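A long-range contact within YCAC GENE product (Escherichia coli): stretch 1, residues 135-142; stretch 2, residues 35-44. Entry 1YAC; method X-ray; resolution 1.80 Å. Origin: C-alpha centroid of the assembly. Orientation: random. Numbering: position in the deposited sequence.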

ATOM      1  N   VAL A 135      18.633 -18.980   0.788  1.00  7.07           N
ATOM      2  CA  VAL A 135      18.126 -18.165  -0.315  1.00  6.90           C
ATOM      3  C   VAL A 135      18.221 -16.682   0.029  1.00  7.47           C
ATOM      4  O   VAL A 135      17.805 -16.275   1.117  1.00  8.86           O
ATOM      5  CB  VAL A 135      16.646 -18.526  -0.604  1.00  7.68           C
ATOM      6  CG1 VAL A 135      16.048 -17.598  -1.653  1.00  6.88           C
ATOM      7  CG2 VAL A 135      16.557 -19.984  -1.050  1.00  8.13           C
ATOM      8  N   VAL A 136      18.820 -15.882  -0.854  1.00  6.45           N
ATOM      9  CA  VAL A 136      18.923 -14.443  -0.610  1.00  5.74           C
ATOM     10  C   VAL A 136      17.677 -13.840  -1.265  1.00  5.97           C
ATOM     11  O   VAL A 136      17.670 -13.510  -2.454  1.00  6.67           O
ATOM     12  CB  VAL A 136      20.211 -13.846  -1.205  1.00  6.62           C
ATOM     13  CG1 VAL A 136      20.452 -12.477  -0.623  1.00  5.20           C
ATOM     14  CG2 VAL A 136      21.403 -14.738  -0.901  1.00  5.41           C
ATOM     15  N   THR A 137      16.638 -13.659  -0.459  1.00  5.76           N
ATOM     16  CA  THR A 137      15.347 -13.184  -0.945  1.00  6.89           C
ATOM     17  C   THR A 137      15.309 -11.755  -1.458  1.00  8.41           C
ATOM     18  O   THR A 137      14.396 -11.393  -2.207  1.00  7.47           O
ATOM     19  CB  THR A 137      14.250 -13.370   0.122  1.00  6.31           C
ATOM     20  OG1 THR A 137      14.572 -12.592   1.275  1.00  6.78           O
ATOM     21  CG2 THR A 137      14.138 -14.835   0.524  1.00  5.77           C
ATOM     22  N   ASP A 138      16.238 -10.920  -0.991  1.00  7.78           N
ATOM     23  CA  ASP A 138      16.268  -9.544  -1.469  1.00  8.14           C
ATOM     24  C   ASP A 138      17.202  -9.318  -2.665  1.00  8.41           C
ATOM     25  O   ASP A 138      17.299  -8.198  -3.171  1.00  9.41           O
ATOM     26  CB  ASP A 138      16.470  -8.533  -0.327  1.00  6.43           C
ATOM     27  CG  ASP A 138      17.823  -8.636   0.343  1.00  7.96           C
ATOM     28  OD1 ASP A 138      18.564  -9.620   0.115  1.00  7.24           O
ATOM     29  OD2 ASP A 138      18.142  -7.714   1.126  1.00  6.56           O
ATOM     30  N   ALA A 139      17.858 -10.387  -3.128  1.00  7.82           N
ATOM     31  CA  ALA A 139      18.716 -10.330  -4.313  1.00  7.41           C
ATOM     32  C   ALA A 139      18.143 -11.272  -5.399  1.00  7.57           C
ATOM     33  O   ALA A 139      18.828 -11.621  -6.366  1.00  7.40           O
ATOM     34  CB  ALA A 139      20.158 -10.706  -3.975  1.00  6.23           C
ATOM     35  N   SER A 140      16.909 -11.725  -5.187  1.00  6.82           N
ATOM     36  CA  SER A 140      16.194 -12.594  -6.124  1.00  6.77           C
ATOM     37  C   SER A 140      14.943 -11.811  -6.493  1.00  6.57           C
ATOM     38  O   SER A 140      14.360 -11.156  -5.635  1.00  6.80           O
ATOM     39  CB  SER A 140      15.810 -13.910  -5.451  1.00  7.19           C
ATOM     40  OG  SER A 140      16.978 -14.621  -5.051  1.00  8.21           O
ATOM     41  N   GLY A 141      14.552 -11.836  -7.764  1.00  6.65           N
ATOM     42  CA  GLY A 141      13.396 -11.051  -8.169  1.00  6.34           C
ATOM     43  C   GLY A 141      12.379 -11.798  -8.996  1.00  6.95           C
ATOM     44  O   GLY A 141      12.704 -12.792  -9.662  1.00  7.28           O
ATOM     45  N   THR A 142      11.141 -11.321  -8.976  1.00  5.36           N
ATOM     46  CA  THR A 142      10.089 -11.979  -9.726  1.00  5.83           C
ATOM     47  C   THR A 142       8.999 -10.991 -10.122  1.00  7.08           C
ATOM     48  O   THR A 142       9.138  -9.777  -9.901  1.00  7.21           O
ATOM     49  CB  THR A 142       9.514 -13.183  -8.923  1.00  5.27           C
ATOM     50  OG1 THR A 142       8.491 -13.840  -9.685  1.00  6.34           O
ATOM     51  CG2 THR A 142       8.966 -12.722  -7.569  1.00  6.27           C
TER
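Stretch 2 35-44: KFKNNVLALG

A single side-chain amide, that of Asn-39, supplies the one direct hydrogen bond between these stretches and also reaches a water that links it to Asp-138 a second time: Asn-39 ND2 donates to Asp-138 O (2.9 Å, N-H...O angle 143°) and to water 1 (ND2 to water oxygen 3.0 Å), which in turn donates to Asp-138 OD2 (2.8 Å from the water oxygen). Both hydrogens of the amide are thus used on Asp-138, one directly and one through the water, while Asn-39 OD1 is satisfied elsewhere in the structure.

Stretch 2 is helical throughout, part of a longer helix whose backbone bonds run in the regular i to i-4 pattern, from Asn-39 N to Lys-35 O (2.9 Å) through Gly-44 N to Val-40 O (3.0 Å). It packs against a chain that passes from a strand into a type I turn from Val-136 to Ala-139, closed by Ala-139 N to Val-136 O at 3.2 Å. Ser-140 OG donates to that same Val-136 O (2.9 Å); its CA-to-CB bond points away from the helix, and its hydroxyl bonds within its own stretch.

The closest pair of CA atoms is Ala-139 CA and Val-40 CA, 4.9 Å apart, and the Ala-139 CA-to-CB bond runs sideways to the helix. Ala-139 CB lies 4.1 Å from Asn-39 O and 3.8 Å from Leu-43 CD2, and Ala-139 O lies 4.0 Å from Val-40 CG2. One helical turn beyond Asn-39, the CA-to-CB bond of Leu-43 (chi1 t, chi2 p) points toward stretch 1, and Leu-43 CD2 also meets Val-136 CG2 at 4.1 Å. The two contacts of Leu-43 CD2 are apolar, and they continue the packing past the polar link at Asn-39.

Toward the start of stretch 2, Phe-36 sets out sideways, but its ring, with chi1 t, comes nearer and lies along the backbone of stretch 1. Phe-36 CE1 is 3.5 Å from Ala-139 C and 3.4 Å from Ser-140 C, CZ is 3.5 Å from Gly-141 N, and CD1 is 4.0 Å from Asp-138 O. Glycine suits position 141: an ideal CB there would point toward the helix and fall 3.1 Å from Phe-36 CZ, a tight fit. Along the helix, then, contacts pass from Phe-36 through Asn-39 and Val-40 to Leu-43, as those on stretch 1 shift from Gly-141 back to Val-136, and 347 Å² is buried in all.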

ATOM      1  N   LYS A  35      16.624  -0.422  -5.615  1.00  7.71           N
ATOM      2  CA  LYS A  35      16.905  -1.323  -4.494  1.00  7.64           C
ATOM      3  C   LYS A  35      17.417  -2.677  -5.013  1.00  7.74           C
ATOM      4  O   LYS A  35      18.414  -3.205  -4.513  1.00  6.48           O
ATOM      5  CB  LYS A  35      15.641  -1.549  -3.654  1.00  8.44           C
ATOM      6  CG  LYS A  35      15.858  -2.517  -2.497  1.00 11.77           C
ATOM      7  CD  LYS A  35      14.609  -2.676  -1.633  1.00 14.06           C
ATOM      8  CE  LYS A  35      14.181  -1.353  -1.040  1.00 18.60           C
ATOM      9  NZ  LYS A  35      15.294  -0.714  -0.262  1.00 21.08           N
ATOM     10  N   PHE A  36      16.764  -3.218  -6.040  1.00  6.14           N
ATOM     11  CA  PHE A  36      17.181  -4.509  -6.575  1.00  7.77           C
ATOM     12  C   PHE A  36      18.607  -4.494  -7.100  1.00  8.83           C
ATOM     13  O   PHE A  36      19.384  -5.415  -6.810  1.00  8.36           O
ATOM     14  CB  PHE A  36      16.240  -5.019  -7.670  1.00  7.26           C
ATOM     15  CG  PHE A  36      16.408  -6.499  -7.957  1.00  7.24           C
ATOM     16  CD1 PHE A  36      16.178  -7.441  -6.949  1.00  6.67           C
ATOM     17  CD2 PHE A  36      16.842  -6.940  -9.205  1.00  7.65           C
ATOM     18  CE1 PHE A  36      16.384  -8.808  -7.177  1.00  8.51           C
ATOM     19  CE2 PHE A  36      17.054  -8.315  -9.449  1.00  7.98           C
ATOM     20  CZ  PHE A  36      16.823  -9.247  -8.429  1.00  8.15           C
ATOM     21  N   LYS A  37      18.951  -3.461  -7.867  1.00  8.63           N
ATOM     22  CA  LYS A  37      20.298  -3.357  -8.404  1.00  9.13           C
ATOM     23  C   LYS A  37      21.316  -3.305  -7.261  1.00  8.22           C
ATOM     24  O   LYS A  37      22.317  -4.031  -7.277  1.00  8.82           O
ATOM     25  CB  LYS A  37      20.460  -2.113  -9.291  1.00 11.08           C
ATOM     26  CG  LYS A  37      21.899  -1.918  -9.770  1.00 12.60           C
ATOM     27  CD  LYS A  37      22.164  -0.530 -10.341  1.00 16.18           C
ATOM     28  CE  LYS A  37      23.641  -0.361 -10.654  1.00 17.53           C
ATOM     29  NZ  LYS A  37      23.950   1.011 -11.103  1.00 19.61           N
ATOM     30  N   ASN A  38      21.066  -2.448  -6.274  1.00  7.32           N
ATOM     31  CA  ASN A  38      21.974  -2.328  -5.139  1.00  7.93           C
ATOM     32  C   ASN A  38      22.167  -3.660  -4.420  1.00  7.90           C
ATOM     33  O   ASN A  38      23.300  -4.039  -4.091  1.00  8.15           O
ATOM     34  CB  ASN A  38      21.464  -1.293  -4.140  1.00  8.41           C
ATOM     35  CG  ASN A  38      22.368  -1.169  -2.923  1.00  8.74           C
ATOM     36  OD1 ASN A  38      23.565  -0.853  -3.046  1.00  8.39           O
ATOM     37  ND2 ASN A  38      21.815  -1.436  -1.747  1.00  9.51           N
ATOM     38  N   ASN A  39      21.066  -4.374  -4.191  1.00  7.67           N
ATOM     39  CA  ASN A  39      21.095  -5.666  -3.494  1.00  6.53           C
ATOM     40  C   ASN A  39      21.874  -6.738  -4.258  1.00  7.80           C
ATOM     41  O   ASN A  39      22.653  -7.497  -3.669  1.00  7.55           O
ATOM     42  CB  ASN A  39      19.670  -6.154  -3.210  1.00  6.37           C
ATOM     43  CG  ASN A  39      18.967  -5.330  -2.131  1.00  7.11           C
ATOM     44  OD1 ASN A  39      19.588  -4.498  -1.463  1.00  7.68           O
ATOM     45  ND2 ASN A  39      17.669  -5.566  -1.951  1.00  6.35           N
ATOM     46  N   VAL A  40      21.652  -6.827  -5.564  1.00  7.57           N
ATOM     47  CA  VAL A  40      22.373  -7.806  -6.377  1.00  8.32           C
ATOM     48  C   VAL A  40      23.879  -7.497  -6.349  1.00  8.95           C
ATOM     49  O   VAL A  40      24.720  -8.399  -6.186  1.00  8.96           O
ATOM     50  CB  VAL A  40      21.859  -7.802  -7.846  1.00  7.93           C
ATOM     51  CG1 VAL A  40      22.737  -8.695  -8.741  1.00  7.53           C
ATOM     52  CG2 VAL A  40      20.418  -8.293  -7.887  1.00  8.92           C
ATOM     53  N   LEU A  41      24.224  -6.221  -6.485  1.00  9.21           N
ATOM     54  CA  LEU A  41      25.633  -5.832  -6.467  1.00  9.64           C
ATOM     55  C   LEU A  41      26.223  -6.038  -5.074  1.00  9.14           C
ATOM     56  O   LEU A  41      27.406  -6.329  -4.931  1.00  9.91           O
ATOM     57  CB  LEU A  41      25.803  -4.381  -6.927  1.00 10.37           C
ATOM     58  CG  LEU A  41      25.316  -4.102  -8.353  1.00  9.41           C
ATOM     59  CD1 LEU A  41      25.633  -2.657  -8.723  1.00 11.22           C
ATOM     60  CD2 LEU A  41      25.982  -5.058  -9.326  1.00 12.49           C
ATOM     61  N   ALA A  42      25.400  -5.875  -4.048  1.00  9.19           N
ATOM     62  CA  ALA A  42      25.853  -6.065  -2.673  1.00  8.62           C
ATOM     63  C   ALA A  42      26.240  -7.520  -2.489  1.00  8.35           C
ATOM     64  O   ALA A  42      27.286  -7.813  -1.901  1.00  8.40           O
ATOM     65  CB  ALA A  42      24.753  -5.681  -1.691  1.00  8.17           C
ATOM     66  N   LEU A  43      25.408  -8.420  -3.023  1.00  8.06           N
ATOM     67  CA  LEU A  43      25.639  -9.862  -2.941  1.00  8.01           C
ATOM     68  C   LEU A  43      26.924 -10.223  -3.677  1.00  8.17           C
ATOM     69  O   LEU A  43      27.727 -11.008  -3.181  1.00  8.40           O
ATOM     70  CB  LEU A  43      24.461 -10.652  -3.528  1.00  7.32           C
ATOM     71  CG  LEU A  43      24.590 -12.190  -3.486  1.00  7.77           C
ATOM     72  CD1 LEU A  43      24.870 -12.705  -2.060  1.00  6.64           C
ATOM     73  CD2 LEU A  43      23.312 -12.814  -4.038  1.00  7.23           C
ATOM     74  N   GLY A  44      27.112  -9.667  -4.867  1.00  7.57           N
ATOM     75  CA  GLY A  44      28.345  -9.944  -5.586  1.00  8.52           C
ATOM     76  C   GLY A  44      29.561  -9.463  -4.790  1.00  8.33           C
ATOM     77  O   GLY A  44      30.558 -10.190  -4.646  1.00  8.38           O
TER
HETATM   78  O   HOH W   1      16.730  -5.299   0.899  1.00 11.41           O